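Local atomic coordinates of AlbC (Streptomyces noursei, PDB entry 3OQV), a protein that joins phenylalanine and leucine, delivered as aminoacyl-tRNAs and without ATP, into a cyclic dipeptide on the pathway to the antibacterial albonoursin. Residues D151-V156 with P207-F211; D63-V67 with L96-L100. All coordinates share one frame; numbering follows the deposited sequence.

Contact 1: residues D151-V156 with P207-F211; sequences DMVRAV and PITAF
Segments 151-156 and 207-211 of two helices run nearly antiparallel (160°) and pack beside the pocket that holds dithiane diol, the probable active site of this Rossmann-fold enzyme, with Ala155 seated against Pro207 and Ala210. Their segment axes come within 7.7 Å, a closeness that small residues at the interface permit. The methyl of Ala155 touches both neighbours, its CB lying 3.8 Å from Pro207 CA and 3.9 Å from Ala210 CB. One turn of helix back, the carbonyl oxygen of Asp151 meets the Ala210 methyl. Beside Ala155, Val156 lays CG2 across the proline ring at about a right angle, 3.7 Å from Pro207 CB.

Met152 makes several contacts along the partner segment. With CG anti to the backbone N (chi1 -166°) and the rest of the chain extended, it runs alongside Pro207, Ile208 and Phe211. Its CG lies 3.4 Å from Pro207 O. Its SD is 4.0 Å from Phe211 CB, where the two side chains cross at a slant, and its CE meets Ile208 CD1. The same side chain touches Glu182, which by similarity could have a critical role in catalysis, while Ile208 borders the bound dithiane diol and Tyr202.

No hydrogen bond or salt bridge spans the segments. Cohesion is mainly van der Waals and depends on shape; Pro207 O, which Met152 CG approaches, is already bonded by Ala210 N within its own helix.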
ATOM      1  N   ASP A 151      -5.217 -13.741  -5.034  1.00 35.74           N
ATOM      2  CA  ASP A 151      -6.191 -13.539  -3.965  1.00 36.85           C
ATOM      3  C   ASP A 151      -6.278 -12.081  -3.549  1.00 33.18           C
ATOM      4  O   ASP A 151      -7.370 -11.538  -3.356  1.00 31.55           O
ATOM      5  CB  ASP A 151      -5.866 -14.426  -2.754  1.00 39.18           C
ATOM      6  CG  ASP A 151      -6.131 -15.901  -3.024  1.00 48.57           C
ATOM      7  OD1 ASP A 151      -6.873 -16.214  -3.991  1.00 50.20           O
ATOM      8  OD2 ASP A 151      -5.584 -16.748  -2.279  1.00 57.85           O
ATOM      9  N   MET A 152      -5.120 -11.437  -3.466  1.00 32.11           N
ATOM     10  CA  MET A 152      -5.062 -10.013  -3.203  1.00 28.99           C
ATOM     11  C   MET A 152      -5.734  -9.199  -4.301  1.00 29.16           C
ATOM     12  O   MET A 152      -6.441  -8.245  -4.006  1.00 26.79           O
ATOM     13  CB  MET A 152      -3.613  -9.538  -3.042  1.00 28.98           C
ATOM     14  CG  MET A 152      -3.521  -8.148  -2.443  1.00 28.33           C
ATOM     15  SD  MET A 152      -1.826  -7.682  -2.061  1.00 29.89           S
ATOM     16  CE  MET A 152      -2.051  -5.945  -1.712  1.00 26.06           C
ATOM     17  N   VAL A 153      -5.481  -9.561  -5.559  1.00 28.16           N
ATOM     18  CA  VAL A 153      -6.174  -8.922  -6.679  1.00 29.94           C
ATOM     19  C   VAL A 153      -7.698  -8.959  -6.494  1.00 31.16           C
ATOM     20  O   VAL A 153      -8.381  -7.944  -6.641  1.00 31.58           O
ATOM     21  CB  VAL A 153      -5.775  -9.542  -8.039  1.00 30.83           C
ATOM     22  CG1 VAL A 153      -6.715  -9.053  -9.150  1.00 28.19           C
ATOM     23  CG2 VAL A 153      -4.305  -9.203  -8.378  1.00 27.97           C
ATOM     24  N   ARG A 154      -8.222 -10.118  -6.127  1.00 32.61           N
ATOM     25  CA  ARG A 154      -9.653 -10.250  -5.919  1.00 34.59           C
ATOM     26  C   ARG A 154     -10.148  -9.368  -4.787  1.00 34.67           C
ATOM     27  O   ARG A 154     -11.207  -8.749  -4.901  1.00 36.23           O
ATOM     28  CB  ARG A 154     -10.030 -11.714  -5.684  1.00 36.60           C
ATOM     29  CG  ARG A 154      -9.682 -12.596  -6.870  1.00 40.31           C
ATOM     30  CD  ARG A 154     -10.382 -13.947  -6.846  1.00 46.55           C
ATOM     31  NE  ARG A 154     -10.178 -14.617  -8.129  1.00 51.70           N
ATOM     32  CZ  ARG A 154     -11.025 -14.569  -9.153  1.00 50.47           C
ATOM     33  NH1 ARG A 154     -12.219 -14.003  -9.018  1.00 49.90           N
ATOM     34  NH2 ARG A 154     -10.705 -15.154 -10.297  1.00 48.54           N
ATOM     35  N   ALA A 155      -9.370  -9.281  -3.711  1.00 32.83           N
ATOM     36  CA  ALA A 155      -9.720  -8.393  -2.607  1.00 31.99           C
ATOM     37  C   ALA A 155      -9.726  -6.933  -3.034  1.00 31.02           C
ATOM     38  O   ALA A 155     -10.625  -6.187  -2.669  1.00 32.01           O
ATOM     39  CB  ALA A 155      -8.793  -8.611  -1.401  1.00 30.91           C
ATOM     40  N   VAL A 156      -8.731  -6.524  -3.821  1.00 30.65           N
ATOM     41  CA  VAL A 156      -8.703  -5.167  -4.352  1.00 30.77           C
ATOM     42  C   VAL A 156      -9.932  -4.905  -5.220  1.00 32.47           C
ATOM     43  O   VAL A 156     -10.602  -3.880  -5.074  1.00 30.45           O
ATOM     44  CB  VAL A 156      -7.436  -4.910  -5.205  1.00 32.69           C
ATOM     45  CG1 VAL A 156      -7.551  -3.584  -5.946  1.00 33.77           C
ATOM     46  CG2 VAL A 156      -6.172  -4.953  -4.337  1.00 27.69           C
ATOM     47  N   PRO A 207      -6.819  -5.488   1.548  1.00 31.40           N
ATOM     48  CA  PRO A 207      -6.402  -6.504   0.588  1.00 30.74           C
ATOM     49  C   PRO A 207      -5.099  -7.244   0.940  1.00 28.86           C
ATOM     50  O   PRO A 207      -4.953  -8.413   0.591  1.00 28.78           O
ATOM     51  CB  PRO A 207      -6.245  -5.707  -0.707  1.00 31.35           C
ATOM     52  CG  PRO A 207      -7.335  -4.660  -0.596  1.00 33.90           C
ATOM     53  CD  PRO A 207      -7.302  -4.262   0.875  1.00 31.93           C
ATOM     54  N   ILE A 208      -4.149  -6.569   1.578  1.00 25.93           N
ATOM     55  CA  ILE A 208      -2.907  -7.234   1.995  1.00 26.51           C
ATOM     56  C   ILE A 208      -3.177  -8.446   2.900  1.00 25.74           C
ATOM     57  O   ILE A 208      -2.447  -9.439   2.852  1.00 27.07           O
ATOM     58  CB  ILE A 208      -1.927  -6.265   2.686  1.00 28.24           C
ATOM     59  CG1 ILE A 208      -0.556  -6.926   2.888  1.00 28.14           C
ATOM     60  CG2 ILE A 208      -2.491  -5.790   4.018  1.00 27.98           C
ATOM     61  CD1 ILE A 208       0.192  -7.219   1.604  1.00 28.81           C
ATOM     62  N   THR A 209      -4.274  -8.404   3.657  1.00 27.21           N
ATOM     63  CA  THR A 209      -4.592  -9.513   4.542  1.00 26.54           C
ATOM     64  C   THR A 209      -5.016 -10.750   3.759  1.00 30.02           C
ATOM     65  O   THR A 209      -4.859 -11.873   4.237  1.00 31.27           O
ATOM     66  CB  THR A 209      -5.668  -9.155   5.585  1.00 29.61           C
ATOM     67  OG1 THR A 209      -6.936  -9.018   4.934  1.00 27.47           O
ATOM     68  CG2 THR A 209      -5.307  -7.851   6.303  1.00 25.87           C
ATOM     69  N   ALA A 210      -5.456 -10.557   2.520  1.00 29.25           N
ATOM     70  CA  ALA A 210      -5.720 -11.691   1.634  1.00 29.92           C
ATOM     71  C   ALA A 210      -4.431 -12.355   1.152  1.00 30.05           C
ATOM     72  O   ALA A 210      -4.331 -13.581   1.128  1.00 29.39           O
ATOM     73  CB  ALA A 210      -6.596 -11.264   0.447  1.00 32.25           C
ATOM     74  N   PHE A 211      -3.419 -11.549   0.837  1.00 27.95           N
ATOM     75  CA  PHE A 211      -2.084 -12.071   0.555  1.00 27.76           C
ATOM     76  C   PHE A 211      -1.522 -12.832   1.758  1.00 28.94           C
ATOM     77  O   PHE A 211      -0.966 -13.923   1.616  1.00 31.95           O
ATOM     78  CB  PHE A 211      -1.135 -10.933   0.144  1.00 26.92           C
ATOM     79  CG  PHE A 211       0.283 -11.372  -0.079  1.00 29.85           C
ATOM     80  CD1 PHE A 211       0.661 -11.976  -1.271  1.00 28.11           C
ATOM     81  CD2 PHE A 211       1.230 -11.227   0.923  1.00 31.25           C
ATOM     82  CE1 PHE A 211       1.956 -12.433  -1.448  1.00 33.13           C
ATOM     83  CE2 PHE A 211       2.525 -11.679   0.747  1.00 35.29           C
ATOM     84  CZ  PHE A 211       2.888 -12.275  -0.443  1.00 34.31           C
TER

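Contact 2: residues D63-V67 with L96-L100; sequences DVVYV and LRRRL
Tyr66, on a strand of the parallel sheet, projects toward helix 82-107 and meets three of its residues, Leu96, Arg97 and Leu100. Its CG sits between the backbone N and the carbonyl carbon (chi1 66°), and from there the ring carries the hydroxyl out to Arg97. The arginine arrives by a different route: its chain bends at chi3 (-147°), bringing NE to Tyr66 OH at 2.9 Å. This hydrogen bond, given by NE, is moderately bent, and OH lies in the guanidinium plane at its edge, while the tyrosine ring stands steeply to that plane, 76° away. The oxygen of a water lies 2.7 Å from Arg97 NH2, which donates to it, and keeps a weak link to Tyr66 OH, so a second, looser bridge runs beside the direct one.

Below this polar tip the contact is apolar. Leu96 and Leu100 both direct their CD2 methyls at the strand: Leu96 CD2 is 4.1 Å from Tyr66 CB, and Leu100 CD2 is 4.1 Å from Tyr66 CD2. Leu100 CD2 also approaches Val64 CG1 at 4.3 Å. A leucine in place of Tyr66 would probably cost Arg97 NE its hydroxyl partner and open a gap beside the arginine chain.

Helix 82-107 thus packs on strand 59-67, segment 96-100 running roughly antiparallel to strand segment 63-67, with Ile36 of strand 29-37 touching both leucines and Val116 of strand 114-118 touching Leu100. On the reverse side of the sheet, Val65 and Val67 face helices 169-193 and 119-122.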
ATOM      1  N   ASP A  63       8.635   5.226   6.259  1.00 27.60           N
ATOM      2  CA  ASP A  63       8.198   5.673   4.941  1.00 27.87           C
ATOM      3  C   ASP A  63       6.688   5.654   4.847  1.00 26.90           C
ATOM      4  O   ASP A  63       6.043   4.738   5.345  1.00 25.26           O
ATOM      5  CB  ASP A  63       8.811   4.813   3.837  1.00 26.25           C
ATOM      6  CG  ASP A  63      10.233   5.239   3.502  1.00 34.22           C
ATOM      7  OD1 ASP A  63      10.412   6.048   2.570  1.00 33.89           O
ATOM      8  OD2 ASP A  63      11.163   4.798   4.209  1.00 33.43           O
ATOM      9  N   VAL A  64       6.128   6.714   4.279  1.00 25.05           N
ATOM     10  CA  VAL A  64       4.706   6.757   3.970  1.00 23.70           C
ATOM     11  C   VAL A  64       4.565   6.782   2.457  1.00 23.92           C
ATOM     12  O   VAL A  64       5.161   7.631   1.774  1.00 27.41           O
ATOM     13  CB  VAL A  64       4.021   8.007   4.548  1.00 25.03           C
ATOM     14  CG1 VAL A  64       2.527   7.939   4.302  1.00 23.61           C
ATOM     15  CG2 VAL A  64       4.306   8.142   6.023  1.00 27.87           C
ATOM     16  N   VAL A  65       3.896   5.772   1.923  1.00 22.57           N
ATOM     17  CA  VAL A  65       3.761   5.649   0.486  1.00 21.98           C
ATOM     18  C   VAL A  65       2.282   5.652   0.168  1.00 24.87           C
ATOM     19  O   VAL A  65       1.523   4.820   0.664  1.00 24.24           O
ATOM     20  CB  VAL A  65       4.433   4.376  -0.048  1.00 22.22           C
ATOM     21  CG1 VAL A  65       4.284   4.271  -1.564  1.00 19.89           C
ATOM     22  CG2 VAL A  65       5.921   4.364   0.355  1.00 22.83           C
ATOM     23  N   TYR A  66       1.859   6.625  -0.629  1.00 22.16           N
ATOM     24  CA  TYR A  66       0.493   6.622  -1.101  1.00 24.49           C
ATOM     25  C   TYR A  66       0.396   6.103  -2.537  1.00 22.92           C
ATOM     26  O   TYR A  66       1.275   6.348  -3.366  1.00 21.16           O
ATOM     27  CB  TYR A  66      -0.146   8.001  -0.932  1.00 24.69           C
ATOM     28  CG  TYR A  66       0.452   9.091  -1.782  1.00 27.13           C
ATOM     29  CD1 TYR A  66      -0.124   9.426  -3.007  1.00 28.94           C
ATOM     30  CD2 TYR A  66       1.506   9.868  -1.314  1.00 25.78           C
ATOM     31  CE1 TYR A  66       0.375  10.453  -3.781  1.00 30.09           C
ATOM     32  CE2 TYR A  66       2.006  10.935  -2.084  1.00 28.45           C
ATOM     33  CZ  TYR A  66       1.425  11.211  -3.314  1.00 29.44           C
ATOM     34  OH  TYR A  66       1.891  12.238  -4.107  1.00 33.99           O
ATOM     35  N   VAL A  67      -0.582   5.241  -2.771  1.00 25.29           N
ATOM     36  CA  VAL A  67      -0.614   4.464  -4.006  1.00 25.61           C
ATOM     37  C   VAL A  67      -1.413   5.216  -5.066  1.00 28.14           C
ATOM     38  O   VAL A  67      -2.639   5.296  -4.998  1.00 29.45           O
ATOM     39  CB  VAL A  67      -1.238   3.090  -3.775  1.00 26.25           C
ATOM     40  CG1 VAL A  67      -1.139   2.252  -5.052  1.00 26.70           C
ATOM     41  CG2 VAL A  67      -0.533   2.394  -2.623  1.00 31.12           C
ATOM     42  N   LEU A  96      -6.476  13.035  -1.257  1.00 28.31           N
ATOM     43  CA  LEU A  96      -5.472  12.266  -0.486  1.00 28.21           C
ATOM     44  C   LEU A  96      -4.272  13.098  -0.029  1.00 27.63           C
ATOM     45  O   LEU A  96      -3.943  13.128   1.167  1.00 30.63           O
ATOM     46  CB  LEU A  96      -4.998  11.069  -1.307  1.00 27.00           C
ATOM     47  CG  LEU A  96      -4.172   9.985  -0.607  1.00 28.79           C
ATOM     48  CD1 LEU A  96      -4.801   9.640   0.703  1.00 34.40           C
ATOM     49  CD2 LEU A  96      -4.092   8.760  -1.494  1.00 23.71           C
ATOM     50  N   ARG A  97      -3.632  13.795  -0.965  1.00 28.61           N
ATOM     51  CA  ARG A  97      -2.458  14.607  -0.652  1.00 28.13           C
ATOM     52  C   ARG A  97      -2.740  15.737   0.314  1.00 29.46           C
ATOM     53  O   ARG A  97      -1.937  15.994   1.206  1.00 30.63           O
ATOM     54  CB  ARG A  97      -1.828  15.182  -1.914  1.00 29.33           C
ATOM     55  CG  ARG A  97      -1.067  14.155  -2.730  1.00 30.74           C
ATOM     56  CD  ARG A  97      -0.320  14.837  -3.866  1.00 30.61           C
ATOM     57  NE  ARG A  97      -0.259  13.969  -5.036  1.00 34.74           N
ATOM     58  CZ  ARG A  97      -1.071  14.068  -6.081  1.00 34.69           C
ATOM     59  NH1 ARG A  97      -1.993  15.025  -6.126  1.00 32.73           N
ATOM     60  NH2 ARG A  97      -0.954  13.214  -7.086  1.00 36.21           N
ATOM     61  N   ARG A  98      -3.836  16.460   0.087  1.00 29.98           N
ATOM     62  CA  ARG A  98      -4.234  17.543   0.978  1.00 31.61           C
ATOM     63  C   ARG A  98      -4.465  17.026   2.398  1.00 31.55           C
ATOM     64  O   ARG A  98      -4.003  17.616   3.378  1.00 31.65           O
ATOM     65  CB  ARG A  98      -5.490  18.237   0.440  1.00 31.09           C
ATOM     66  CG  ARG A  98      -5.382  18.586  -1.038  1.00 33.41           C
ATOM     67  CD  ARG A  98      -6.583  19.377  -1.583  1.00 40.21           C
ATOM     68  NE  ARG A  98      -6.222  20.032  -2.842  1.00 42.49           N
ATOM     69  CZ  ARG A  98      -7.083  20.369  -3.796  1.00 47.85           C
ATOM     70  NH1 ARG A  98      -8.381  20.150  -3.635  1.00 46.93           N
ATOM     71  NH2 ARG A  98      -6.643  20.930  -4.917  1.00 48.83           N
ATOM     72  N   ARG A  99      -5.160  15.902   2.503  1.00 30.79           N
ATOM     73  CA  ARG A  99      -5.446  15.322   3.806  1.00 31.52           C
ATOM     74  C   ARG A  99      -4.145  14.847   4.488  1.00 30.76           C
ATOM     75  O   ARG A  99      -3.934  15.098   5.675  1.00 32.87           O
ATOM     76  CB  ARG A  99      -6.471  14.187   3.661  1.00 30.36           C
ATOM     77  CG  ARG A  99      -6.496  13.177   4.797  1.00 40.55           C
ATOM     78  CD  ARG A  99      -7.832  12.425   4.856  1.00 46.19           C
ATOM     79  NE  ARG A  99      -8.693  12.722   3.709  1.00 55.40           N
ATOM     80  CZ  ARG A  99      -8.762  11.978   2.605  1.00 57.76           C
ATOM     81  NH1 ARG A  99      -9.574  12.323   1.613  1.00 58.17           N
ATOM     82  NH2 ARG A  99      -8.019  10.885   2.489  1.00 54.45           N
ATOM     83  N   LEU A 100      -3.249  14.240   3.712  1.00 30.48           N
ATOM     84  CA  LEU A 100      -1.949  13.778   4.228  1.00 31.69           C
ATOM     85  C   LEU A 100      -1.058  14.947   4.659  1.00 32.68           C
ATOM     86  O   LEU A 100      -0.377  14.886   5.685  1.00 34.15           O
ATOM     87  CB  LEU A 100      -1.242  12.942   3.166  1.00 31.87           C
ATOM     88  CG  LEU A 100      -0.071  12.040   3.554  1.00 37.05           C
ATOM     89  CD1 LEU A 100      -0.341  11.313   4.871  1.00 35.44           C
ATOM     90  CD2 LEU A 100       0.201  11.052   2.426  1.00 37.77           C
TER
HETATM   91  O   HOH W   1       1.134  11.459  -7.387  1.00 33.65           O

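Overall arrangement
Contact 2 closes before contact 1 opens along the chain, so the two follow in series. Their centres are about 21 Å apart on opposite sides of the chain's centre, and their nearest atoms about 9 Å. Contact 2 seats helix 82-107 on the five-stranded parallel sheet; contact 1 joins two helices, the second following strand 198-202 of that sheet. What connects them is helix 169-193: Val67 and Met152 both touch its Glu182. The segments of both contacts contribute a residue, Val67 and Ile208, to the pocket around the bound dithiane diol, which also includes Ser37, the inferred nucleophile.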